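Long-range contact in Slr0280 protein (Synechocystis sp., PDB 5H3K), which is of unknown function but carries a phosphodiester glycosidase (NAGPA-family) domain, and so may act on phosphodiester-linked sugars: residues V238-V250 against L259-K271. Residues are numbered along the deposited sequence; the frame is centred on the assembly and turned at random.
Sequences VHFQLPVGYKLQV and LVIDARADAPPVK
Phe240 reaches from strand 235-241 across the core of a two-sheet sandwich to Ile261 of the facing sheet, its CZ 3.6 Å from Ile261 CG2, and its ring also rests on Val167. Two residues on, Leu242 CD2 meets Ala263 CB, just before the chain swings through the type II turn Pro243-Tyr246 and enters the opposite sheet. Within the turn, Gly245 O and Ala265 O accept from one water. The Tyr246 ring sits with CD2 3.5 Å from Arg264 CA, while Pro243 CG covers part of one face. From Lys247 on, strand 247-250 runs antiparallel to strand 259-264 as the two arms of a hairpin. Lys247 and Arg264 exchange two backbone hydrogen bonds, as do Gln249 and Asp262. Beyond CG the Lys247 chain is extended (chi2 -179°), carrying NZ over to Ala267 O at 2.8 Å, beyond the end of strand 259-264 and next to the cis peptide before Pro268. A methionine in its place would probably leave the Ala267 carbonyl without this donor and the 265-268 bend less firmly tied to the strand. Leu248 points into the sandwich, CD2 touching both Ile261 CG2 and Ala263 CB. On the other face Gln249, with CG anti to the backbone N (chi1 173°), lays its amide against the Pro269 ring, Gln249 CD 3.7 Å from Pro269 CD, and through OE1 takes a water that also donates to Asp266 O. Val250 CG1 closes the row against Leu259 CD1 at 3.6 Å. The two faces thus differ in chemistry: aliphatic groups and Phe240 fill the interior, whereas on the outer face Arg264 grips Asp266 side-on through NE and NH2 and Asp262 bridges to Arg166, pairing these charges locally, while the Lys247 ammonium is bonded to a backbone carbonyl.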
# COMPACT_ATOMS: atom_id res chain seq x y z
N VAL A 238 -18.11 12.24 -17.73
CA VAL A 238 -19.29 11.39 -17.84
C VAL A 238 -19.51 10.73 -16.49
O VAL A 238 -18.71 9.89 -16.06
CB VAL A 238 -19.14 10.33 -18.93
CG1 VAL A 238 -20.47 9.61 -19.14
CG2 VAL A 238 -18.67 10.97 -20.24
N HIS A 239 -20.59 11.11 -15.83
CA HIS A 239 -20.90 10.65 -14.48
C HIS A 239 -21.84 9.47 -14.49
O HIS A 239 -22.94 9.56 -15.04
CB HIS A 239 -21.55 11.78 -13.69
CG HIS A 239 -20.65 12.95 -13.49
ND1 HIS A 239 -19.80 13.05 -12.41
CD2 HIS A 239 -20.43 14.06 -14.25
CE1 HIS A 239 -19.11 14.18 -12.50
NE2 HIS A 239 -19.47 14.80 -13.61
N PHE A 240 -21.42 8.36 -13.87
CA PHE A 240 -22.20 7.12 -13.88
C PHE A 240 -22.77 6.77 -12.52
O PHE A 240 -22.09 6.86 -11.49
CB PHE A 240 -21.34 5.94 -14.33
CG PHE A 240 -21.01 5.94 -15.79
CD1 PHE A 240 -19.93 6.67 -16.28
CD2 PHE A 240 -21.78 5.22 -16.69
CE1 PHE A 240 -19.63 6.68 -17.64
CE2 PHE A 240 -21.49 5.21 -18.06
CZ PHE A 240 -20.41 5.94 -18.54
N GLN A 241 -24.03 6.34 -12.53
CA GLN A 241 -24.63 5.65 -11.40
C GLN A 241 -24.79 4.18 -11.79
O GLN A 241 -25.57 3.84 -12.68
CB GLN A 241 -25.98 6.27 -11.06
CG GLN A 241 -26.64 5.67 -9.83
CD GLN A 241 -25.97 6.10 -8.54
OE1 GLN A 241 -25.52 7.25 -8.42
NE2 GLN A 241 -25.88 5.20 -7.56
N LEU A 242 -24.04 3.30 -11.14
CA LEU A 242 -23.99 1.89 -11.54
C LEU A 242 -24.73 0.98 -10.58
O LEU A 242 -24.77 1.25 -9.38
CB LEU A 242 -22.53 1.43 -11.62
CG LEU A 242 -21.64 2.17 -12.62
CD1 LEU A 242 -20.19 1.73 -12.50
CD2 LEU A 242 -22.16 1.97 -14.03
N PRO A 243 -25.31 -0.11 -11.11
CA PRO A 243 -25.83 -1.17 -10.24
C PRO A 243 -24.71 -1.69 -9.34
O PRO A 243 -23.53 -1.67 -9.75
CB PRO A 243 -26.24 -2.26 -11.24
CG PRO A 243 -26.46 -1.55 -12.54
CD PRO A 243 -25.48 -0.41 -12.54
N VAL A 244 -25.06 -2.12 -8.14
CA VAL A 244 -24.09 -2.69 -7.21
C VAL A 244 -23.29 -3.80 -7.88
O VAL A 244 -23.86 -4.64 -8.57
CB VAL A 244 -24.79 -3.25 -5.96
CG1 VAL A 244 -23.83 -4.14 -5.16
CG2 VAL A 244 -25.32 -2.11 -5.08
N GLY A 245 -21.98 -3.78 -7.71
CA GLY A 245 -21.14 -4.82 -8.27
C GLY A 245 -20.53 -4.48 -9.62
O GLY A 245 -19.54 -5.08 -10.03
N TYR A 246 -21.11 -3.50 -10.32
CA TYR A 246 -20.61 -3.13 -11.64
C TYR A 246 -19.43 -2.17 -11.58
O TYR A 246 -19.37 -1.30 -10.72
CB TYR A 246 -21.74 -2.55 -12.49
CG TYR A 246 -22.62 -3.63 -13.05
CD1 TYR A 246 -23.44 -4.38 -12.21
CD2 TYR A 246 -22.62 -3.92 -14.40
CE1 TYR A 246 -24.26 -5.40 -12.72
CE2 TYR A 246 -23.43 -4.93 -14.92
CZ TYR A 246 -24.24 -5.66 -14.08
OH TYR A 246 -25.04 -6.66 -14.59
N LYS A 247 -18.49 -2.34 -12.50
CA LYS A 247 -17.35 -1.44 -12.62
C LYS A 247 -17.28 -0.95 -14.05
O LYS A 247 -17.99 -1.46 -14.91
CB LYS A 247 -16.05 -2.18 -12.30
CG LYS A 247 -16.04 -2.90 -10.95
CD LYS A 247 -14.69 -3.58 -10.72
CE LYS A 247 -14.80 -4.74 -9.75
NZ LYS A 247 -13.49 -5.42 -9.57
N LEU A 248 -16.44 0.05 -14.30
CA LEU A 248 -16.23 0.49 -15.67
C LEU A 248 -14.95 -0.12 -16.23
O LEU A 248 -13.93 -0.18 -15.55
CB LEU A 248 -16.11 2.01 -15.74
CG LEU A 248 -17.31 2.80 -15.24
CD1 LEU A 248 -17.07 4.28 -15.51
CD2 LEU A 248 -18.58 2.31 -15.93
N GLN A 249 -15.02 -0.60 -17.46
CA GLN A 249 -13.80 -0.96 -18.19
C GLN A 249 -13.75 -0.08 -19.42
O GLN A 249 -14.64 -0.15 -20.27
CB GLN A 249 -13.81 -2.44 -18.58
CG GLN A 249 -12.65 -2.84 -19.49
CD GLN A 249 -12.68 -4.33 -19.86
OE1 GLN A 249 -13.28 -5.15 -19.16
NE2 GLN A 249 -12.02 -4.67 -20.96
N VAL A 250 -12.73 0.76 -19.51
CA VAL A 250 -12.65 1.76 -20.57
C VAL A 250 -11.51 1.47 -21.54
O VAL A 250 -10.41 1.13 -21.12
CB VAL A 250 -12.44 3.17 -19.98
CG1 VAL A 250 -12.54 4.24 -21.07
CG2 VAL A 250 -13.48 3.44 -18.91
N LEU A 259 -13.91 6.60 -27.50
CA LEU A 259 -13.67 6.12 -26.15
C LEU A 259 -14.83 5.19 -25.83
O LEU A 259 -16.00 5.58 -25.90
CB LEU A 259 -13.60 7.27 -25.14
CG LEU A 259 -13.11 6.87 -23.74
CD1 LEU A 259 -11.63 6.49 -23.78
CD2 LEU A 259 -13.35 7.96 -22.71
N VAL A 260 -14.52 3.94 -25.51
CA VAL A 260 -15.54 2.94 -25.23
C VAL A 260 -15.63 2.70 -23.73
O VAL A 260 -14.64 2.32 -23.09
CB VAL A 260 -15.21 1.62 -25.94
CG1 VAL A 260 -16.30 0.60 -25.68
CG2 VAL A 260 -15.05 1.86 -27.43
N ILE A 261 -16.80 2.94 -23.15
CA ILE A 261 -16.99 2.74 -21.71
C ILE A 261 -17.93 1.58 -21.44
O ILE A 261 -19.13 1.67 -21.70
CB ILE A 261 -17.56 4.00 -21.04
CG1 ILE A 261 -16.64 5.19 -21.29
CG2 ILE A 261 -17.75 3.77 -19.55
CD1 ILE A 261 -17.31 6.55 -21.01
N ASP A 262 -17.39 0.48 -20.93
CA ASP A 262 -18.20 -0.70 -20.67
C ASP A 262 -18.51 -0.81 -19.17
O ASP A 262 -17.60 -0.70 -18.33
CB ASP A 262 -17.50 -1.97 -21.16
CG ASP A 262 -17.34 -2.00 -22.67
OD1 ASP A 262 -18.24 -1.51 -23.38
OD2 ASP A 262 -16.31 -2.51 -23.16
N ALA A 263 -19.78 -1.02 -18.83
CA ALA A 263 -20.17 -1.27 -17.44
C ALA A 263 -20.44 -2.77 -17.28
O ALA A 263 -21.33 -3.32 -17.93
CB ALA A 263 -21.40 -0.46 -17.07
N ARG A 264 -19.66 -3.43 -16.43
CA ARG A 264 -19.78 -4.88 -16.25
C ARG A 264 -19.25 -5.29 -14.88
O ARG A 264 -18.50 -4.54 -14.24
CB ARG A 264 -19.03 -5.62 -17.37
CG ARG A 264 -17.52 -5.35 -17.40
CD ARG A 264 -16.86 -5.85 -18.69
NE ARG A 264 -17.08 -7.27 -18.89
CZ ARG A 264 -16.75 -7.92 -20.01
NH1 ARG A 264 -16.19 -7.27 -21.01
NH2 ARG A 264 -17.00 -9.22 -20.11
N ALA A 265 -19.64 -6.49 -14.43
CA ALA A 265 -19.21 -6.99 -13.13
C ALA A 265 -17.88 -7.75 -13.18
O ALA A 265 -17.17 -7.83 -12.18
CB ALA A 265 -20.30 -7.86 -12.51
N ASP A 266 -17.55 -8.32 -14.34
CA ASP A 266 -16.30 -9.08 -14.45
C ASP A 266 -15.15 -8.22 -15.00
O ASP A 266 -14.79 -8.31 -16.17
CB ASP A 266 -16.51 -10.34 -15.29
CG ASP A 266 -17.13 -10.04 -16.65
OD1 ASP A 266 -17.91 -9.07 -16.75
OD2 ASP A 266 -16.83 -10.78 -17.61
N ALA A 267 -14.58 -7.40 -14.12
CA ALA A 267 -13.55 -6.43 -14.48
C ALA A 267 -12.68 -6.27 -13.24
O ALA A 267 -13.13 -6.58 -12.14
CB ALA A 267 -14.19 -5.10 -14.85
N PRO A 268 -11.44 -5.78 -13.41
CA PRO A 268 -10.74 -5.37 -14.64
C PRO A 268 -10.19 -6.58 -15.37
O PRO A 268 -10.13 -7.66 -14.79
CB PRO A 268 -9.61 -4.49 -14.11
CG PRO A 268 -9.29 -5.08 -12.77
CD PRO A 268 -10.62 -5.50 -12.20
N PRO A 269 -9.79 -6.41 -16.64
CA PRO A 269 -9.30 -7.55 -17.42
C PRO A 269 -7.93 -8.05 -16.93
O PRO A 269 -7.23 -7.32 -16.21
CB PRO A 269 -9.20 -6.99 -18.84
CG PRO A 269 -9.13 -5.51 -18.68
CD PRO A 269 -9.94 -5.19 -17.47
N VAL A 270 -7.55 -9.27 -17.31
CA VAL A 270 -6.29 -9.84 -16.86
C VAL A 270 -5.11 -9.13 -17.50
O VAL A 270 -5.22 -8.59 -18.60
CB VAL A 270 -6.20 -11.35 -17.13
CG1 VAL A 270 -7.46 -12.05 -16.66
CG2 VAL A 270 -5.96 -11.61 -18.61
N LYS A 271 -3.99 -9.10 -16.79
CA LYS A 271 -2.81 -8.40 -17.26
C LYS A 271 -1.59 -9.01 -16.59
O LYS A 271 -1.66 -9.42 -15.43
CB LYS A 271 -2.90 -6.90 -16.92
CG LYS A 271 -1.81 -6.04 -17.59
CD LYS A 271 -1.74 -4.61 -17.01
CE LYS A 271 -3.04 -3.83 -17.22
NZ LYS A 271 -3.44 -3.78 -18.65
O HOH W 1 -17.29 -6.98 -9.57
O HOH W 2 -14.14 -1.16 -22.94
O HOH W 3 -12.88 -7.61 -17.63